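Long-range contacts in flavohemoglobin (Malassezia yamatoensis, PDB 6O0A), which carries heme and FAD and is required for nitric oxide resistance, probably by oxidising NO to nitrate with electrons passed from NAD(P)H through the flavin to the heme: residues 167-172 and 195-200; 210-215 and 257-262; 226-231 and 292-297; 316-321 and 346-351; 365-370 and 391-396. One frame throughout, in Å; residues are numbered along the deposited sequence.

Contact 1. Residues 167-172 and 195-200; sequences NNIVRA and DNTAMT
N167 meets the 195-200 loop with its side-chain amide: ND2 donates to the backbone O of A198 at 2.8 Å. The N-H...O angle is 174° and the acceptor lies only 3° out of the amide plane, so the N-H points straight at the oxygen from within that plane. With CG set between the backbone N and the carbonyl carbon (chi1 58°), OD1 faces I169 N while ND2 faces A198 O. OD1 accepts from I169 N, two residues on, at 3.2 Å, which closes an Asx turn, and it also takes a bond from N263. With both amide ends engaged, the rotation of the group is fixed. The same amide passes obliquely over the methyl of T197, ND2 lying 3.6 Å from CG2. On the other side of the amide from that methyl, T200 OG1 bonds to Q165 and to A166 N. I169 meets the T197 methyl tip to tip, CG1 to CG2 at 3.7 Å. Here the linker from the globin helices enters the FAD-binding barrel of the ferredoxin-reductase type, and strand 171-181, its first strand, takes over by A172. The CB of A172 rests on T197 CB at 3.8 Å and, at the same separation, on D195 OD2. D195 builds a second Asx turn, OD1 accepting from T197 N at 3.0 Å, while OD2 is bonded to K173 N.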
# COMPACT_ATOMS: atom_id res chain seq x y z
N ASN A 167 9.98 1.71 19.40
CA ASN A 167 10.24 0.40 19.98
C ASN A 167 11.24 -0.32 19.08
O ASN A 167 11.61 0.18 18.02
CB ASN A 167 8.95 -0.41 20.12
CG ASN A 167 8.25 -0.58 18.79
OD1 ASN A 167 8.82 -1.17 17.86
ND2 ASN A 167 7.02 -0.08 18.68
N ASN A 168 11.66 -1.50 19.52
CA ASN A 168 12.66 -2.28 18.80
C ASN A 168 12.09 -3.61 18.30
O ASN A 168 12.83 -4.58 18.14
CB ASN A 168 13.88 -2.53 19.68
CG ASN A 168 13.56 -3.38 20.89
OD1 ASN A 168 12.40 -3.58 21.23
ND2 ASN A 168 14.60 -3.90 21.54
N ILE A 169 10.78 -3.67 18.06
CA ILE A 169 10.15 -4.89 17.58
C ILE A 169 9.58 -4.62 16.19
O ILE A 169 9.61 -3.49 15.70
CB ILE A 169 9.07 -5.41 18.56
CG1 ILE A 169 8.09 -4.32 19.00
CG2 ILE A 169 9.78 -5.99 19.79
CD1 ILE A 169 7.05 -3.87 17.96
N VAL A 170 9.07 -5.67 15.55
CA VAL A 170 8.38 -5.49 14.28
C VAL A 170 6.87 -5.67 14.40
O VAL A 170 6.14 -5.18 13.53
CB VAL A 170 8.94 -6.40 13.16
CG1 VAL A 170 10.39 -6.00 12.85
CG2 VAL A 170 8.85 -7.86 13.53
N ARG A 171 6.39 -6.35 15.44
CA ARG A 171 4.96 -6.37 15.74
C ARG A 171 4.79 -6.66 17.23
O ARG A 171 5.68 -7.23 17.88
CB ARG A 171 4.22 -7.40 14.88
CG ARG A 171 4.82 -8.78 14.87
CD ARG A 171 4.10 -9.63 13.84
NE ARG A 171 4.65 -10.97 13.70
CZ ARG A 171 5.56 -11.31 12.79
NH1 ARG A 171 6.00 -12.56 12.73
NH2 ARG A 171 6.03 -10.40 11.94
N ALA A 172 3.64 -6.24 17.76
CA ALA A 172 3.38 -6.35 19.19
C ALA A 172 1.92 -6.75 19.39
O ALA A 172 1.08 -6.56 18.52
CB ALA A 172 3.69 -5.05 19.93
N ASP A 195 0.57 -5.73 25.46
CA ASP A 195 1.84 -5.90 26.14
C ASP A 195 2.39 -4.49 26.38
O ASP A 195 1.68 -3.50 26.20
CB ASP A 195 2.76 -6.86 25.36
CG ASP A 195 3.13 -6.37 23.97
OD1 ASP A 195 3.28 -5.15 23.78
OD2 ASP A 195 3.29 -7.23 23.06
N ASN A 196 3.64 -4.39 26.82
CA ASN A 196 4.17 -3.11 27.24
C ASN A 196 4.99 -2.40 26.17
O ASN A 196 5.69 -1.43 26.48
CB ASN A 196 4.98 -3.29 28.52
CG ASN A 196 4.12 -3.70 29.69
OD1 ASN A 196 2.91 -3.39 29.72
ND2 ASN A 196 4.70 -4.40 30.65
N THR A 197 4.89 -2.83 24.92
CA THR A 197 5.63 -2.20 23.83
C THR A 197 5.11 -0.79 23.57
O THR A 197 3.91 -0.59 23.39
CB THR A 197 5.52 -3.04 22.55
OG1 THR A 197 6.22 -4.28 22.73
CG2 THR A 197 6.12 -2.30 21.37
N ALA A 198 6.02 0.19 23.54
CA ALA A 198 5.62 1.57 23.25
C ALA A 198 5.15 1.70 21.81
O ALA A 198 5.72 1.10 20.90
CB ALA A 198 6.78 2.52 23.52
N MET A 199 4.09 2.50 21.59
CA MET A 199 3.54 2.72 20.26
C MET A 199 4.25 3.87 19.56
O MET A 199 4.46 4.94 20.16
CB MET A 199 2.04 3.03 20.34
CG MET A 199 1.19 1.84 20.79
SD MET A 199 -0.51 2.35 21.11
CE MET A 199 -0.99 2.99 19.50
N THR A 200 4.62 3.65 18.30
CA THR A 200 5.06 4.75 17.45
C THR A 200 3.85 5.58 17.04
O THR A 200 2.84 5.01 16.62
CB THR A 200 5.74 4.20 16.19
OG1 THR A 200 6.86 3.39 16.58
CG2 THR A 200 6.25 5.33 15.32

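Contact 2. Residues 210-215 and 257-262; sequences IYARTS and ALLDIS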
# COMPACT_ATOMS: atom_id res chain seq x y z
N ILE A 210 -1.77 -6.10 10.35
CA ILE A 210 -2.34 -6.87 11.44
C ILE A 210 -2.26 -8.35 11.06
O ILE A 210 -2.41 -8.71 9.88
CB ILE A 210 -3.78 -6.42 11.76
CG1 ILE A 210 -4.29 -7.14 13.01
CG2 ILE A 210 -4.70 -6.63 10.58
CD1 ILE A 210 -5.46 -6.44 13.66
N TYR A 211 -2.03 -9.20 12.07
CA TYR A 211 -1.70 -10.60 11.89
C TYR A 211 -2.74 -11.49 12.55
O TYR A 211 -3.11 -11.26 13.70
CB TYR A 211 -0.32 -10.92 12.49
CG TYR A 211 0.83 -10.25 11.77
CD1 TYR A 211 1.03 -8.87 11.87
CD2 TYR A 211 1.70 -10.98 10.98
CE1 TYR A 211 2.08 -8.25 11.20
CE2 TYR A 211 2.76 -10.38 10.33
CZ TYR A 211 2.94 -9.00 10.43
OH TYR A 211 3.98 -8.40 9.76
N ALA A 212 -3.19 -12.51 11.83
CA ALA A 212 -3.98 -13.57 12.44
C ALA A 212 -3.67 -14.88 11.72
O ALA A 212 -3.07 -14.89 10.64
CB ALA A 212 -5.48 -13.27 12.40
N ARG A 213 -4.10 -15.98 12.31
CA ARG A 213 -3.82 -17.27 11.68
C ARG A 213 -4.98 -17.69 10.78
O ARG A 213 -6.15 -17.41 11.07
CB ARG A 213 -3.54 -18.34 12.73
CG ARG A 213 -2.22 -18.07 13.43
CD ARG A 213 -1.62 -19.22 14.18
NE ARG A 213 -0.42 -18.71 14.82
CZ ARG A 213 0.81 -18.83 14.31
NH1 ARG A 213 1.01 -19.48 13.18
NH2 ARG A 213 1.83 -18.29 14.95
N THR A 214 -4.62 -18.32 9.66
CA THR A 214 -5.58 -18.97 8.80
C THR A 214 -6.24 -20.12 9.55
O THR A 214 -5.77 -20.56 10.61
CB THR A 214 -4.90 -19.51 7.54
OG1 THR A 214 -3.93 -20.49 7.95
CG2 THR A 214 -4.19 -18.40 6.80
N SER A 215 -7.33 -20.63 8.97
CA SER A 215 -8.01 -21.77 9.59
C SER A 215 -7.07 -22.94 9.82
O SER A 215 -7.24 -23.69 10.79
CB SER A 215 -9.20 -22.21 8.73
OG SER A 215 -8.76 -22.69 7.47
N ALA A 257 -10.12 -10.53 21.88
CA ALA A 257 -9.16 -11.30 21.11
C ALA A 257 -7.82 -10.57 21.03
O ALA A 257 -7.75 -9.33 20.98
CB ALA A 257 -9.68 -11.56 19.70
N LEU A 258 -6.75 -11.35 21.01
CA LEU A 258 -5.39 -10.83 20.92
C LEU A 258 -4.86 -11.08 19.52
O LEU A 258 -4.87 -12.23 19.04
CB LEU A 258 -4.49 -11.52 21.96
CG LEU A 258 -4.93 -11.37 23.42
CD1 LEU A 258 -4.02 -12.18 24.32
CD2 LEU A 258 -4.92 -9.90 23.80
N LEU A 259 -4.38 -10.03 18.87
CA LEU A 259 -3.74 -10.11 17.56
C LEU A 259 -2.48 -9.26 17.58
O LEU A 259 -2.39 -8.29 18.33
CB LEU A 259 -4.67 -9.60 16.42
CG LEU A 259 -5.97 -10.37 16.17
CD1 LEU A 259 -6.69 -9.81 14.96
CD2 LEU A 259 -5.66 -11.84 15.96
N ASP A 260 -1.51 -9.62 16.75
CA ASP A 260 -0.29 -8.83 16.63
C ASP A 260 -0.49 -7.72 15.60
O ASP A 260 -1.12 -7.93 14.55
CB ASP A 260 0.90 -9.71 16.23
CG ASP A 260 1.53 -10.44 17.43
OD1 ASP A 260 1.44 -9.95 18.57
OD2 ASP A 260 2.14 -11.50 17.23
N ILE A 261 0.05 -6.53 15.89
CA ILE A 261 -0.03 -5.39 14.98
C ILE A 261 1.37 -4.82 14.79
O ILE A 261 2.12 -4.66 15.76
CB ILE A 261 -0.98 -4.29 15.50
CG1 ILE A 261 -2.37 -4.88 15.75
CG2 ILE A 261 -1.05 -3.13 14.48
CD1 ILE A 261 -3.46 -3.86 16.08
N SER A 262 1.71 -4.50 13.54
CA SER A 262 3.02 -3.96 13.21
C SER A 262 3.12 -2.50 13.65
O SER A 262 2.17 -1.89 14.14
CB SER A 262 3.27 -4.05 11.71
OG SER A 262 2.51 -3.05 11.03
O HOH W 1 -1.75 -12.37 15.66
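Y211 N donates to the backbone O of D260 at 2.9 Å, the direct hydrogen bond between the two strands. Its N-H...O angle of 148° shows a bent bond, and the same oxygen also receives a CA-H...O contact from I210 CA at 3.5 Å. The other half of the same pair is not closed directly: a water donates to Y211 O at 2.6 Å and accepts from D260 N at 3.0 Å. The axes of the short strands 210-213 and 258-262 run at 142° to each other. I210 and I261 face each other as a non-hydrogen-bonded antiparallel pair. These are strands 207-213 and 258-262, neighbours in the six-stranded antiparallel barrel that binds FAD in the ferredoxin-reductase family, and strand 171-181 flanks 258-262 on its other edge. I210 and I261 meet through apolar groups. With its CG1 anti to the backbone N (chi1 -174°), I210 reaches toward the neighbouring strand: CG1 lies 4.0 Å from I261 CG1, and CD1 lies 3.8 Å from L259 CD1. The other L259 methyl, CD2, touches both Y211 O, at 3.5 Å, and A212 CB; F250 of helix 246-251 packs on both I210 and A212. The face opposite I210 and I261 has Y211 and D260, whose CB atoms are 4.1 Å apart. The Y211 ring presents its edge to D260 O and S262 CB, and R171 makes a cation-pi contact with it.

Contact 3. Residues 226-231 and 292-297; sequences LLPSEE and PVLAFV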
# COMPACT_ATOMS: atom_id res chain seq x y z
N LEU A 226 -4.89 3.42 9.18
CA LEU A 226 -5.24 3.88 10.51
C LEU A 226 -6.32 4.96 10.46
O LEU A 226 -6.28 5.86 9.63
CB LEU A 226 -4.01 4.41 11.22
CG LEU A 226 -3.05 3.28 11.59
CD1 LEU A 226 -1.77 3.87 12.19
CD2 LEU A 226 -3.74 2.34 12.58
N LEU A 227 -7.26 4.86 11.39
CA LEU A 227 -8.38 5.79 11.51
C LEU A 227 -8.30 6.61 12.80
O LEU A 227 -7.62 6.23 13.76
CB LEU A 227 -9.71 5.02 11.48
CG LEU A 227 -10.03 4.30 10.18
CD1 LEU A 227 -11.26 3.45 10.36
CD2 LEU A 227 -10.21 5.31 9.04
N PRO A 228 -9.01 7.74 12.86
CA PRO A 228 -8.95 8.60 14.05
C PRO A 228 -9.28 7.84 15.33
O PRO A 228 -10.27 7.11 15.42
CB PRO A 228 -9.98 9.69 13.76
CG PRO A 228 -10.02 9.77 12.29
CD PRO A 228 -9.77 8.38 11.77
N SER A 229 -8.43 8.01 16.34
CA SER A 229 -8.57 7.29 17.60
C SER A 229 -7.73 7.99 18.66
O SER A 229 -7.04 8.98 18.37
CB SER A 229 -8.13 5.83 17.45
OG SER A 229 -6.73 5.79 17.33
N GLU A 230 -7.81 7.49 19.89
CA GLU A 230 -6.88 7.94 20.91
C GLU A 230 -5.46 7.52 20.52
O GLU A 230 -5.27 6.60 19.72
CB GLU A 230 -7.23 7.33 22.26
CG GLU A 230 -8.63 7.63 22.72
CD GLU A 230 -8.65 8.73 23.75
OE1 GLU A 230 -8.47 8.41 24.95
OE2 GLU A 230 -8.84 9.90 23.37
N GLU A 231 -4.47 8.20 21.10
CA GLU A 231 -3.09 7.86 20.78
C GLU A 231 -2.69 6.51 21.36
O GLU A 231 -1.69 5.93 20.93
CB GLU A 231 -2.15 8.96 21.27
CG GLU A 231 -1.84 10.00 20.20
CD GLU A 231 -1.77 11.42 20.74
OE1 GLU A 231 -2.09 11.62 21.93
OE2 GLU A 231 -1.40 12.33 19.97
N PRO A 292 -8.28 6.36 4.24
CA PRO A 292 -7.29 7.46 4.29
C PRO A 292 -7.92 8.85 4.21
O PRO A 292 -7.41 9.79 4.83
CB PRO A 292 -6.37 7.19 3.08
CG PRO A 292 -7.15 6.29 2.19
CD PRO A 292 -8.04 5.47 3.08
N VAL A 293 -9.02 8.99 3.48
CA VAL A 293 -9.69 10.28 3.38
C VAL A 293 -10.13 10.76 4.76
O VAL A 293 -9.90 11.92 5.15
CB VAL A 293 -10.87 10.19 2.39
CG1 VAL A 293 -11.71 11.47 2.41
CG2 VAL A 293 -10.36 9.92 0.96
N LEU A 294 -10.77 9.88 5.53
CA LEU A 294 -11.17 10.25 6.89
C LEU A 294 -9.96 10.59 7.77
O LEU A 294 -9.99 11.55 8.54
CB LEU A 294 -11.98 9.11 7.50
CG LEU A 294 -12.41 9.34 8.94
CD1 LEU A 294 -13.26 10.61 9.07
CD2 LEU A 294 -13.16 8.11 9.48
N ALA A 295 -8.87 9.81 7.66
CA ALA A 295 -7.66 10.17 8.39
C ALA A 295 -7.16 11.57 8.01
O ALA A 295 -6.80 12.37 8.88
CB ALA A 295 -6.56 9.12 8.13
N PHE A 296 -7.15 11.89 6.71
CA PHE A 296 -6.68 13.20 6.26
C PHE A 296 -7.59 14.31 6.77
O PHE A 296 -7.11 15.35 7.24
CB PHE A 296 -6.63 13.26 4.74
CG PHE A 296 -5.60 12.38 4.10
CD1 PHE A 296 -4.44 12.03 4.78
CD2 PHE A 296 -5.79 11.91 2.81
CE1 PHE A 296 -3.49 11.22 4.17
CE2 PHE A 296 -4.85 11.09 2.21
CZ PHE A 296 -3.69 10.75 2.89
N VAL A 297 -8.90 14.09 6.68
CA VAL A 297 -9.84 15.14 7.04
C VAL A 297 -9.78 15.41 8.54
O VAL A 297 -9.81 16.56 8.97
CB VAL A 297 -11.25 14.77 6.57
CG1 VAL A 297 -12.26 15.77 7.12
CG2 VAL A 297 -11.30 14.77 5.06
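The junction between the FAD-binding and NAD-binding parts of the reductase is bridged here, where the loop after strand 219-225 lies against helix 290-302. No hydrogen bond crosses between the two segments; the evidence for the contact is apolar, with 191 Å² buried and the nearest CA atoms, of L227 and A295, 5.4 Å apart. L294 is the side chain that L227 and P228 share. Its CG stands anti to the backbone N (chi1 177°), which carries the branch out from the helix toward the loop. The ring of P228 brings CD to 4.0 Å from L294 CG. L227 comes across at about a right angle and touches with one methyl, its CD2 lying 4.1 Å from L294 CD2. At the next residue of the helix, the small A295 allows the backbone itself to come close: its CB sits 3.6 Å from the carbonyl O of L226. The loop is also held by strand 234-239, since L227 pairs through its backbone with R235 and P228 O accepts from the R235 side chain. P228 and L294 also touch E326 of helix 324-332. Helix 290-302 follows strand 281-286, the first strand of the parallel sheet in chain order. The contact thus lies at the domain junction of a ferredoxin-NADP-reductase-like architecture, an FAD-binding barrel followed by a Rossmann-like NAD domain.

Contact 4. Residues 316-321 and 346-351; sequences RSLAEA and EKDGDF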
# COMPACT_ATOMS: atom_id res chain seq x y z
N ARG A 316 -22.21 2.35 -3.19
CA ARG A 316 -23.38 1.81 -3.87
C ARG A 316 -24.65 2.53 -3.43
O ARG A 316 -25.58 2.70 -4.22
CB ARG A 316 -23.48 0.31 -3.61
CG ARG A 316 -22.33 -0.45 -4.23
CD ARG A 316 -22.32 -1.92 -3.82
NE ARG A 316 -23.51 -2.61 -4.32
CZ ARG A 316 -23.58 -3.21 -5.50
NH1 ARG A 316 -22.54 -3.20 -6.32
NH2 ARG A 316 -24.71 -3.81 -5.87
N SER A 317 -24.69 2.97 -2.17
CA SER A 317 -25.84 3.66 -1.59
C SER A 317 -25.32 4.40 -0.36
O SER A 317 -24.24 4.11 0.14
CB SER A 317 -26.94 2.68 -1.18
OG SER A 317 -26.50 1.91 -0.07
N LEU A 318 -26.13 5.33 0.17
CA LEU A 318 -25.66 5.98 1.40
C LEU A 318 -25.62 5.00 2.56
O LEU A 318 -24.73 5.09 3.42
CB LEU A 318 -26.54 7.17 1.73
CG LEU A 318 -26.53 8.32 0.72
CD1 LEU A 318 -27.37 9.50 1.26
CD2 LEU A 318 -25.11 8.78 0.39
N ALA A 319 -26.55 4.04 2.60
CA ALA A 319 -26.53 3.05 3.67
C ALA A 319 -25.25 2.22 3.65
O ALA A 319 -24.78 1.78 4.71
CB ALA A 319 -27.76 2.13 3.55
N GLU A 320 -24.66 2.03 2.48
CA GLU A 320 -23.45 1.24 2.32
C GLU A 320 -22.18 2.08 2.33
O GLU A 320 -21.09 1.52 2.17
CB GLU A 320 -23.53 0.44 1.01
CG GLU A 320 -24.53 -0.69 1.04
CD GLU A 320 -24.76 -1.26 -0.35
OE1 GLU A 320 -23.92 -2.05 -0.83
OE2 GLU A 320 -25.77 -0.88 -0.98
N ALA A 321 -22.28 3.40 2.54
CA ALA A 321 -21.11 4.26 2.59
C ALA A 321 -20.44 4.16 3.96
O ALA A 321 -20.95 4.71 4.94
CB ALA A 321 -21.50 5.71 2.31
N GLU A 346 -28.07 2.65 -5.68
CA GLU A 346 -29.23 3.45 -5.32
C GLU A 346 -29.06 4.87 -5.83
O GLU A 346 -27.99 5.28 -6.29
CB GLU A 346 -29.45 3.43 -3.81
CG GLU A 346 -29.87 2.03 -3.34
CD GLU A 346 -30.28 1.96 -1.87
OE1 GLU A 346 -30.56 3.00 -1.24
OE2 GLU A 346 -30.33 0.83 -1.36
N LYS A 347 -30.15 5.63 -5.76
CA LYS A 347 -30.16 6.98 -6.31
C LYS A 347 -30.26 8.03 -5.22
O LYS A 347 -30.83 9.10 -5.45
CB LYS A 347 -31.32 7.15 -7.30
CG LYS A 347 -31.45 6.06 -8.34
CD LYS A 347 -30.24 5.98 -9.22
CE LYS A 347 -30.47 4.96 -10.34
NZ LYS A 347 -29.18 4.48 -10.89
N ASP A 348 -29.69 7.77 -4.03
CA ASP A 348 -29.85 8.69 -2.91
C ASP A 348 -28.63 9.58 -2.67
O ASP A 348 -28.65 10.40 -1.74
CB ASP A 348 -30.23 7.92 -1.63
CG ASP A 348 -29.22 6.84 -1.23
OD1 ASP A 348 -28.46 6.33 -2.09
OD2 ASP A 348 -29.23 6.47 -0.04
N GLY A 349 -27.61 9.50 -3.51
CA GLY A 349 -26.44 10.34 -3.34
C GLY A 349 -26.68 11.79 -3.69
O GLY A 349 -27.71 12.19 -4.26
N ASP A 350 -25.70 12.63 -3.33
CA ASP A 350 -25.66 13.98 -3.88
C ASP A 350 -25.69 13.94 -5.40
O ASP A 350 -26.29 14.81 -6.04
CB ASP A 350 -24.41 14.71 -3.40
CG ASP A 350 -24.41 14.94 -1.92
OD1 ASP A 350 -25.26 15.72 -1.43
OD2 ASP A 350 -23.57 14.33 -1.24
N PHE A 351 -25.03 12.95 -5.99
CA PHE A 351 -25.18 12.65 -7.40
C PHE A 351 -25.27 11.13 -7.56
O PHE A 351 -24.98 10.37 -6.63
CB PHE A 351 -24.04 13.24 -8.24
CG PHE A 351 -22.67 12.69 -7.91
CD1 PHE A 351 -21.96 13.17 -6.81
CD2 PHE A 351 -22.09 11.71 -8.70
CE1 PHE A 351 -20.71 12.67 -6.50
CE2 PHE A 351 -20.84 11.22 -8.40
CZ PHE A 351 -20.15 11.70 -7.29
O HOH W 2 -29.17 4.07 1.21
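L318 and D348 slide past each other in opposite directions, the carboxylate of D348 lying alongside the first part of the leucine chain. D348 OD2 is 3.3 Å from L318 CB, while the leucine runs on along the aspartate until its CD1 comes 3.4 Å from D348 O. Setting CG of D348 between backbone N and carbonyl carbon (chi1 57°) turns the carboxylate toward the start of the 318-321 type I turn. There both oxygens face L318 N, in weak bonds of 3.3 Å to OD2 and 3.4 Å to OD1. A water extends this grip, accepting from A319 N and donating to D348 OD2 and E346 OE1. E346 lays its extended chain over S317, its CD 3.5 Å from S317 CB, and its backbone N donates to R316 O at 2.9 Å. S317 OG gives to E320 OE2 and accepts from E320 N, an ST motif. The contact lies at the surface, where the loops leaving strands 308-315 and 336-343 of the parallel sheet meet; L318 also rests on Y341 and T343 of strand 336-343, and helix 324-332 follows the turn.

Contact 5. Residues 365-370 and 391-396; sequences NASVFL and KHKIFY
V368 N donates to K393 O at 2.9 Å, F395 N to V368 O at 2.7 Å and L370 N to F395 O at 2.8 Å: the backbone bonds alternate between the strands in the parallel pattern. The segment axes run 25° apart, and V368, F369 and L370 pair with I394, F395 and Y396. CA-H...O contacts fill the same seam, such as I394 CA to V368 O at 3.3 Å. Apolar contacts differ by face. L370 CD1 meets I394 CG2 at 3.7 Å; on the other face F369 CD1 lies 4.4 Å from F395 CB. V368 O sits at the F395 ring edge. Polar groups close the start. The K393 chain, bent by the turn about CB-CG (chi2 -65°), lies along A366 O with CD 3.4 Å from it, and NZ binds a water that donates to N365 O and lies close to S367 OG, itself bonded to L273 O. Strands 367-371 and 394-397, joined through helix 374-386, form a beta-alpha-beta crossover at one edge of the parallel sheet. L384 of that helix covers V368, L370 and I394, helix 270-273 packs on F369 and F395, and strand 281-286 borders 367-371 on the inner side.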
# COMPACT_ATOMS: atom_id res chain seq x y z
N ASN A 365 -2.84 24.08 -9.33
CA ASN A 365 -2.06 23.94 -8.11
C ASN A 365 -2.69 22.99 -7.10
O ASN A 365 -2.15 22.82 -6.00
CB ASN A 365 -1.83 25.31 -7.47
CG ASN A 365 -3.09 25.92 -6.91
OD1 ASN A 365 -4.18 25.77 -7.47
ND2 ASN A 365 -2.96 26.63 -5.79
N ALA A 366 -3.82 22.36 -7.44
CA ALA A 366 -4.44 21.39 -6.55
C ALA A 366 -3.70 20.06 -6.60
O ALA A 366 -3.23 19.64 -7.65
CB ALA A 366 -5.90 21.17 -6.92
N SER A 367 -3.60 19.41 -5.44
CA SER A 367 -3.23 18.01 -5.38
C SER A 367 -4.50 17.19 -5.33
O SER A 367 -5.47 17.56 -4.65
CB SER A 367 -2.36 17.70 -4.16
OG SER A 367 -1.12 18.40 -4.22
N VAL A 368 -4.53 16.09 -6.08
CA VAL A 368 -5.68 15.20 -6.13
C VAL A 368 -5.25 13.84 -5.61
O VAL A 368 -4.27 13.26 -6.10
CB VAL A 368 -6.24 15.07 -7.56
CG1 VAL A 368 -7.44 14.16 -7.56
CG2 VAL A 368 -6.58 16.45 -8.13
N PHE A 369 -5.99 13.32 -4.64
CA PHE A 369 -5.73 12.02 -4.03
C PHE A 369 -6.85 11.05 -4.42
O PHE A 369 -8.03 11.39 -4.33
CB PHE A 369 -5.64 12.15 -2.51
CG PHE A 369 -5.61 10.84 -1.79
CD1 PHE A 369 -4.44 10.09 -1.74
CD2 PHE A 369 -6.74 10.34 -1.16
CE1 PHE A 369 -4.41 8.88 -1.08
CE2 PHE A 369 -6.71 9.12 -0.49
CZ PHE A 369 -5.55 8.39 -0.45
N LEU A 370 -6.47 9.84 -4.84
CA LEU A 370 -7.42 8.80 -5.22
C LEU A 370 -7.25 7.57 -4.34
O LEU A 370 -6.13 7.11 -4.12
CB LEU A 370 -7.23 8.36 -6.68
CG LEU A 370 -7.13 9.44 -7.74
CD1 LEU A 370 -6.84 8.80 -9.10
CD2 LEU A 370 -8.43 10.24 -7.77
N LYS A 391 -0.30 14.68 -14.23
CA LYS A 391 -0.02 13.40 -13.59
C LYS A 391 0.76 13.58 -12.29
O LYS A 391 0.52 12.87 -11.31
CB LYS A 391 0.76 12.49 -14.55
N HIS A 392 1.67 14.56 -12.27
CA HIS A 392 2.48 14.83 -11.09
C HIS A 392 1.65 15.29 -9.90
O HIS A 392 2.13 15.26 -8.77
CB HIS A 392 3.53 15.89 -11.44
CG HIS A 392 4.59 16.07 -10.40
ND1 HIS A 392 5.39 15.04 -9.95
CD2 HIS A 392 5.02 17.18 -9.75
CE1 HIS A 392 6.24 15.50 -9.06
NE2 HIS A 392 6.05 16.80 -8.92
N LYS A 393 0.41 15.72 -10.14
CA LYS A 393 -0.49 16.20 -9.10
C LYS A 393 -1.48 15.15 -8.62
O LYS A 393 -2.29 15.44 -7.74
CB LYS A 393 -1.28 17.42 -9.59
CG LYS A 393 -0.47 18.70 -9.71
CD LYS A 393 0.02 19.17 -8.35
CE LYS A 393 0.56 20.58 -8.43
NZ LYS A 393 1.22 20.98 -7.15
N ILE A 394 -1.45 13.95 -9.19
CA ILE A 394 -2.41 12.90 -8.86
C ILE A 394 -1.67 11.87 -8.01
O ILE A 394 -0.66 11.30 -8.44
CB ILE A 394 -3.01 12.25 -10.12
CG1 ILE A 394 -3.61 13.33 -11.02
CG2 ILE A 394 -4.05 11.21 -9.74
CD1 ILE A 394 -4.15 12.79 -12.33
N PHE A 395 -2.18 11.64 -6.81
CA PHE A 395 -1.59 10.70 -5.87
C PHE A 395 -2.59 9.58 -5.62
O PHE A 395 -3.80 9.82 -5.60
CB PHE A 395 -1.25 11.40 -4.54
CG PHE A 395 -0.30 12.54 -4.68
CD1 PHE A 395 -0.76 13.81 -5.02
CD2 PHE A 395 1.05 12.35 -4.46
CE1 PHE A 395 0.14 14.87 -5.15
CE2 PHE A 395 1.94 13.41 -4.58
CZ PHE A 395 1.48 14.66 -4.92
N TYR A 396 -2.10 8.36 -5.45
CA TYR A 396 -3.04 7.27 -5.29
C TYR A 396 -2.53 6.28 -4.26
O TYR A 396 -1.35 6.27 -3.89
CB TYR A 396 -3.35 6.59 -6.63
CG TYR A 396 -2.18 5.89 -7.30
CD1 TYR A 396 -1.73 4.66 -6.85
CD2 TYR A 396 -1.57 6.45 -8.41
CE1 TYR A 396 -0.67 4.02 -7.46
CE2 TYR A 396 -0.51 5.81 -9.04
CZ TYR A 396 -0.06 4.59 -8.55
OH TYR A 396 0.99 3.94 -9.16
O HOH W 3 -0.58 20.65 -5.04

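In the fold
Contact 2 is buried and contact 4 lies at the surface; 1 and 5 are partly buried, and 3 is a buried junction. Contacts 1 and 2 serve the same antiparallel barrel: A172 O and I261 N, 2.8 Å apart, probably hydrogen-bond strands 171-181 and 258-262. Contacts 4 and 5 belong to the parallel sheet, at loops toward one edge and at the strand pair of the other. Contact 3 connects the two domains and reaches contact 5 through F296 and F369, packed edge-to-face. Chemistry follows place: backbone bonds dominate the strand pairs of 2 and 5, apolar packing the junction, a side-chain amide and a threonine methyl contact 1, carboxylates and a bridging water contact 4.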